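Local coordinates for protein arginine--tRNA ligase (Campylobacter jejuni, PDB 3FNR) that catalyses the ATP-dependent attachment of L-arginine to tRNA(Arg), releasing AMP and diphosphate, as a monomeric class I aminoacyl-tRNA synthetase, at residues D21-G25 with A380-K384; A12-L16 with K430-L434. The protein carries 1 engineered substitution. All blocks are in the same frame, centred on the assembly; numbering follows the deposited sequence.

Contact 1 of 2, residues D21-G25 with A380-K384; sequences DFTKG and ALNLK. With SO4 (sulfate ion), chain B.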
loop_
_atom_site.group_PDB
_atom_site.type_symbol
_atom_site.label_atom_id
_atom_site.label_comp_id
_atom_site.label_asym_id
_atom_site.label_seq_id
_atom_site.Cartn_x
_atom_site.Cartn_y
_atom_site.Cartn_z
ATOM N N ASP A 21 -0.370 23.201 -4.709
ATOM C CA ASP A 21 -0.671 23.332 -3.289
ATOM C C ASP A 21 -2.150 23.125 -2.943
ATOM O O ASP A 21 -2.527 23.190 -1.769
ATOM C CB ASP A 21 -0.187 24.687 -2.774
ATOM C CG ASP A 21 1.322 24.857 -2.903
ATOM O OD1 ASP A 21 1.796 26.008 -2.767
ATOM O OD2 ASP A 21 2.035 23.850 -3.142
ATOM N N PHE A 22 -2.971 22.879 -3.968
ATOM C CA PHE A 22 -4.415 22.668 -3.816
ATOM C C PHE A 22 -4.682 21.454 -2.934
ATOM O O PHE A 22 -4.203 20.348 -3.229
ATOM C CB PHE A 22 -5.071 22.492 -5.191
ATOM C CG PHE A 22 -6.548 22.143 -5.148
ATOM C CD1 PHE A 22 -7.472 22.997 -4.546
ATOM C CD2 PHE A 22 -7.011 20.974 -5.749
ATOM C CE1 PHE A 22 -8.829 22.684 -4.524
ATOM C CE2 PHE A 22 -8.367 20.654 -5.741
ATOM C CZ PHE A 22 -9.280 21.511 -5.126
ATOM N N THR A 23 -5.435 21.708 -1.861
ATOM C CA THR A 23 -5.836 20.752 -0.808
ATOM C C THR A 23 -4.729 20.280 0.150
ATOM O O THR A 23 -5.003 19.514 1.083
ATOM C CB THR A 23 -6.661 19.543 -1.336
ATOM O OG1 THR A 23 -5.833 18.696 -2.143
ATOM C CG2 THR A 23 -7.869 20.009 -2.142
ATOM N N LYS A 24 -3.499 20.739 -0.072
ATOM C CA LYS A 24 -2.392 20.462 0.840
ATOM C C LYS A 24 -2.632 21.105 2.201
ATOM O O LYS A 24 -3.093 22.248 2.289
ATOM C CB LYS A 24 -1.056 20.945 0.254
ATOM C CG LYS A 24 -0.468 19.979 -0.769
ATOM C CD LYS A 24 0.974 20.255 -1.083
ATOM C CE LYS A 24 1.519 19.185 -2.021
ATOM N NZ LYS A 24 2.710 19.671 -2.764
ATOM N N GLY A 25 -2.344 20.357 3.259
ATOM C CA GLY A 25 -2.481 20.876 4.616
ATOM C C GLY A 25 -1.189 21.500 5.111
ATOM O O GLY A 25 -0.105 21.191 4.603
ATOM N N ALA A 380 -15.938 20.165 -6.779
ATOM C CA ALA A 380 -14.512 20.292 -7.089
ATOM C C ALA A 380 -13.732 20.767 -5.865
ATOM O O ALA A 380 -12.731 20.153 -5.490
ATOM C CB ALA A 380 -14.286 21.235 -8.277
ATOM N N LEU A 381 -14.227 21.825 -5.219
ATOM C CA LEU A 381 -13.545 22.434 -4.076
ATOM C C LEU A 381 -13.634 21.613 -2.786
ATOM O O LEU A 381 -12.805 21.772 -1.893
ATOM C CB LEU A 381 -14.056 23.860 -3.846
ATOM C CG LEU A 381 -13.734 24.825 -4.990
ATOM C CD1 LEU A 381 -14.539 26.103 -4.856
ATOM C CD2 LEU A 381 -12.237 25.130 -5.045
ATOM N N ASN A 382 -14.627 20.728 -2.715
ATOM C CA ASN A 382 -14.874 19.877 -1.552
ATOM C C ASN A 382 -13.821 18.775 -1.332
ATOM O O ASN A 382 -13.897 18.057 -0.338
ATOM C CB ASN A 382 -16.256 19.229 -1.679
ATOM C CG ASN A 382 -16.744 18.595 -0.373
ATOM O OD1 ASN A 382 -17.204 17.446 -0.361
ATOM N ND2 ASN A 382 -16.638 19.333 0.723
ATOM N N LEU A 383 -12.863 18.634 -2.255
ATOM C CA LEU A 383 -11.805 17.616 -2.143
ATOM C C LEU A 383 -11.045 17.708 -0.819
ATOM O O LEU A 383 -10.830 16.690 -0.173
ATOM C CB LEU A 383 -10.832 17.679 -3.333
ATOM C CG LEU A 383 -9.663 16.680 -3.376
ATOM C CD1 LEU A 383 -10.128 15.238 -3.337
ATOM C CD2 LEU A 383 -8.785 16.913 -4.586
ATOM N N LYS A 384 -10.686 18.925 -0.411
ATOM C CA LYS A 384 -9.985 19.180 0.857
ATOM C C LYS A 384 -10.663 18.519 2.053
ATOM O O LYS A 384 -10.014 17.799 2.809
ATOM C CB LYS A 384 -9.878 20.687 1.099
ATOM C CG LYS A 384 -8.803 21.090 2.112
ATOM C CD LYS A 384 -9.082 22.477 2.679
ATOM C CE LYS A 384 -7.800 23.238 3.006
ATOM N NZ LYS A 384 -6.767 22.455 3.755
HETATM S S SO4 B . -5.049 22.733 7.298
HETATM O O1 SO4 B . -5.421 23.615 8.407
HETATM O O2 SO4 B . -3.598 22.656 7.241
HETATM O O3 SO4 B . -5.613 21.408 7.539
HETATM O O4 SO4 B . -5.549 23.248 6.029
HETATM O O HOH W 1 -5.803 19.955 3.826
#

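Contact 2 of 2, residues A12-L16 with K430-L434; sequences ANQAL and KLFSL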
loop_
_atom_site.group_PDB
_atom_site.type_symbol
_atom_site.label_atom_id
_atom_site.label_comp_id
_atom_site.label_asym_id
_atom_site.label_seq_id
_atom_site.Cartn_x
_atom_site.Cartn_y
_atom_site.Cartn_z
ATOM N N ALA A 12 -11.640 29.175 -5.933
ATOM C CA ALA A 12 -11.219 28.697 -7.251
ATOM C C ALA A 12 -9.956 29.413 -7.705
ATOM O O ALA A 12 -9.020 28.773 -8.184
ATOM C CB ALA A 12 -12.327 28.864 -8.267
ATOM N N ASN A 13 -9.912 30.730 -7.513
ATOM C CA ASN A 13 -8.728 31.515 -7.853
ATOM C C ASN A 13 -7.494 31.101 -7.058
ATOM O O ASN A 13 -6.400 31.046 -7.607
ATOM C CB ASN A 13 -8.989 33.006 -7.663
ATOM C CG ASN A 13 -9.759 33.618 -8.818
ATOM O OD1 ASN A 13 -9.774 33.085 -9.929
ATOM N ND2 ASN A 13 -10.393 34.755 -8.561
ATOM N N GLN A 14 -7.677 30.802 -5.775
ATOM C CA GLN A 14 -6.572 30.365 -4.914
ATOM C C GLN A 14 -6.042 28.994 -5.314
ATOM O O GLN A 14 -4.829 28.770 -5.335
ATOM C CB GLN A 14 -7.004 30.356 -3.452
ATOM C CG GLN A 14 -7.195 31.757 -2.876
ATOM C CD GLN A 14 -8.075 31.781 -1.641
ATOM O OE1 GLN A 14 -8.732 32.787 -1.355
ATOM N NE2 GLN A 14 -8.099 30.670 -0.902
ATOM N N ALA A 15 -6.968 28.094 -5.634
ATOM C CA ALA A 15 -6.651 26.757 -6.098
ATOM C C ALA A 15 -5.892 26.786 -7.417
ATOM O O ALA A 15 -4.907 26.072 -7.587
ATOM C CB ALA A 15 -7.930 25.954 -6.252
ATOM N N LEU A 16 -6.350 27.621 -8.347
ATOM C CA LEU A 16 -5.782 27.649 -9.694
ATOM C C LEU A 16 -4.481 28.458 -9.819
ATOM O O LEU A 16 -3.699 28.227 -10.743
ATOM C CB LEU A 16 -6.823 28.135 -10.710
ATOM C CG LEU A 16 -8.084 27.284 -10.886
ATOM C CD1 LEU A 16 -9.153 28.103 -11.596
ATOM C CD2 LEU A 16 -7.794 25.987 -11.633
ATOM N N LYS A 430 -13.229 27.631 -16.909
ATOM C CA LYS A 430 -12.617 27.801 -15.584
ATOM C C LYS A 430 -13.162 26.759 -14.608
ATOM O O LYS A 430 -12.398 26.150 -13.848
ATOM C CB LYS A 430 -12.841 29.209 -15.038
ATOM C CG LYS A 430 -12.006 29.537 -13.795
ATOM C CD LYS A 430 -12.379 30.894 -13.211
ATOM C CE LYS A 430 -11.800 31.093 -11.827
ATOM N NZ LYS A 430 -11.992 32.495 -11.359
ATOM N N LEU A 431 -14.477 26.552 -14.657
ATOM C CA LEU A 431 -15.114 25.486 -13.919
ATOM C C LEU A 431 -14.420 24.166 -14.234
ATOM O O LEU A 431 -13.992 23.465 -13.321
ATOM C CB LEU A 431 -16.602 25.392 -14.266
ATOM C CG LEU A 431 -17.362 24.207 -13.661
ATOM C CD1 LEU A 431 -17.311 24.245 -12.156
ATOM C CD2 LEU A 431 -18.799 24.177 -14.117
ATOM N N PHE A 432 -14.288 23.863 -15.525
ATOM C CA PHE A 432 -13.708 22.600 -15.983
ATOM C C PHE A 432 -12.268 22.444 -15.516
ATOM O O PHE A 432 -11.861 21.347 -15.133
ATOM C CB PHE A 432 -13.787 22.484 -17.510
ATOM C CG PHE A 432 -15.167 22.162 -18.041
ATOM C CD1 PHE A 432 -15.313 21.688 -19.337
ATOM C CD2 PHE A 432 -16.310 22.321 -17.256
ATOM C CE1 PHE A 432 -16.565 21.393 -19.848
ATOM C CE2 PHE A 432 -17.575 22.035 -17.762
ATOM C CZ PHE A 432 -17.701 21.568 -19.057
ATOM N N SER A 433 -11.518 23.548 -15.514
ATOM C CA SER A 433 -10.106 23.530 -15.123
ATOM C C SER A 433 -9.959 23.135 -13.667
ATOM O O SER A 433 -8.985 22.488 -13.286
ATOM C CB SER A 433 -9.437 24.881 -15.369
ATOM O OG SER A 433 -9.832 25.827 -14.398
ATOM N N LEU A 434 -10.954 23.504 -12.868
ATOM C CA LEU A 434 -10.977 23.137 -11.468
ATOM C C LEU A 434 -11.361 21.667 -11.241
ATOM O O LEU A 434 -10.814 21.016 -10.352
ATOM C CB LEU A 434 -11.911 24.072 -10.718
ATOM C CG LEU A 434 -11.804 24.083 -9.202
ATOM C CD1 LEU A 434 -10.442 24.590 -8.731
ATOM C CD2 LEU A 434 -12.898 24.965 -8.716
#

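Contact 1 of 2, residues D21-G25 with A380-K384
The ring of F22 reaches into the junction between helices 371-381 and 383-393, where it meets A380, L381 and L383. CG stands anti to the backbone N (chi1 175°), which carries the ring out to this junction. F22 CZ lies 3.7 Å from A380 O, and that oxygen sits at the ring edge, in its plane; S438 OG supplies A380 O with a hydrogen bond. The two leucine methyls approach the ring obliquely: F22 CE2 meets L383 CD2 at 3.9 Å, while F22 CE1 comes within 4.2 Å of L381 CD2.

T23 follows in a type II turn from D21 to K24. Its methyl CG2 lies over the centre of one face of the F22 ring and at the same time packs against the backbone at L383 and K384, with T23 CG2 3.5 Å from K384 N. T23 OG1 turns back instead to F22 O (2.6 Å) and is also hydrogen-bonded to H65 NE2. K384 bends at its outer torsions, so that K384 NZ hydrogen-bonds O4 of a sulfate at 2.7 Å and shares a water with T23 O.

Because no direct hydrogen bond joins the two segments, apolar packing holds the turn against the helices and the water bridges them at the exposed margin, while the sulfate, probably acquired from the crystallisation liquor, connects K384 to E26 N and K28 NZ.

Contact 2 of 2, residues A12-L16 with K430-L434
Helix 5-17, near the N terminus, packs on helix 425-445 of the DALR anticodon-binding domain, and A12, A15 and L16 face L434, S433 and K430 across the interface. The short axes approach to 10.7 Å at an angle of 56°. The anti placement of CG relative to the backbone N (chi1 -165°) brings both methyls of L434 against helix 5-17, where they divide between the alanines one turn apart: L434 CD2 rests 4.0 Å from A12 CB, and L434 CD1 lies 3.8 Å from A15 CB. L16 meets L434 at about a right angle and occupies the other part of the interface, where L16 CD2 comes 3.4 Å from S433 OG and L16 CD1 touches K430 CG at 3.9 Å.

The DALR domain is an all-helical bundle, and helix 425-445 is one of its long members. Besides helix 5-17, residues 430-434 pack against helices 336-353, 371-381 and 398-416, with L434 also touching L377.

Polar groups flank this apolar patch. S433 OG donates to K430 O at 2.6 Å, an acceptor that also receives L434 N; the hydroxyl is thereby tied to its own helix while the methyls of L16 lie against it.

The extended chain of K430 crosses L16 at a slant and ends across the N13 side chain at about a right angle. Its ammonium is hydrogen-bonded to N9 OD1 and also to N13 OD1, with K430 NZ 2.7 Å from N13 OD1 and above that amide's carbonyl plane, 40° out of it. M362 O and A364 O complete a set of four oxygens around NZ, more than its three hydrogens can each serve singly, so at least one hydrogen is probably shared.

Overall arrangement
From the N terminus, helix 5-17 first supplies residues 12-16 to contact 2, and the loop that follows it supplies residues 21-25 to contact 1 before strand 31-35 enters the mixed sheet. The chain then runs through that sheet and its surrounding helices to the helices of the DALR domain. Contact 1 closes first, at 380-384, and contact 2 afterwards, at 430-434, so the former is nested inside the loop closed by the latter. With centres about 11 Å apart, they share one packing region: F22 touches A15, and A380 and L381 touch L434. Together they tie the N-terminal helix and its following loop to the anticodon-binding helices.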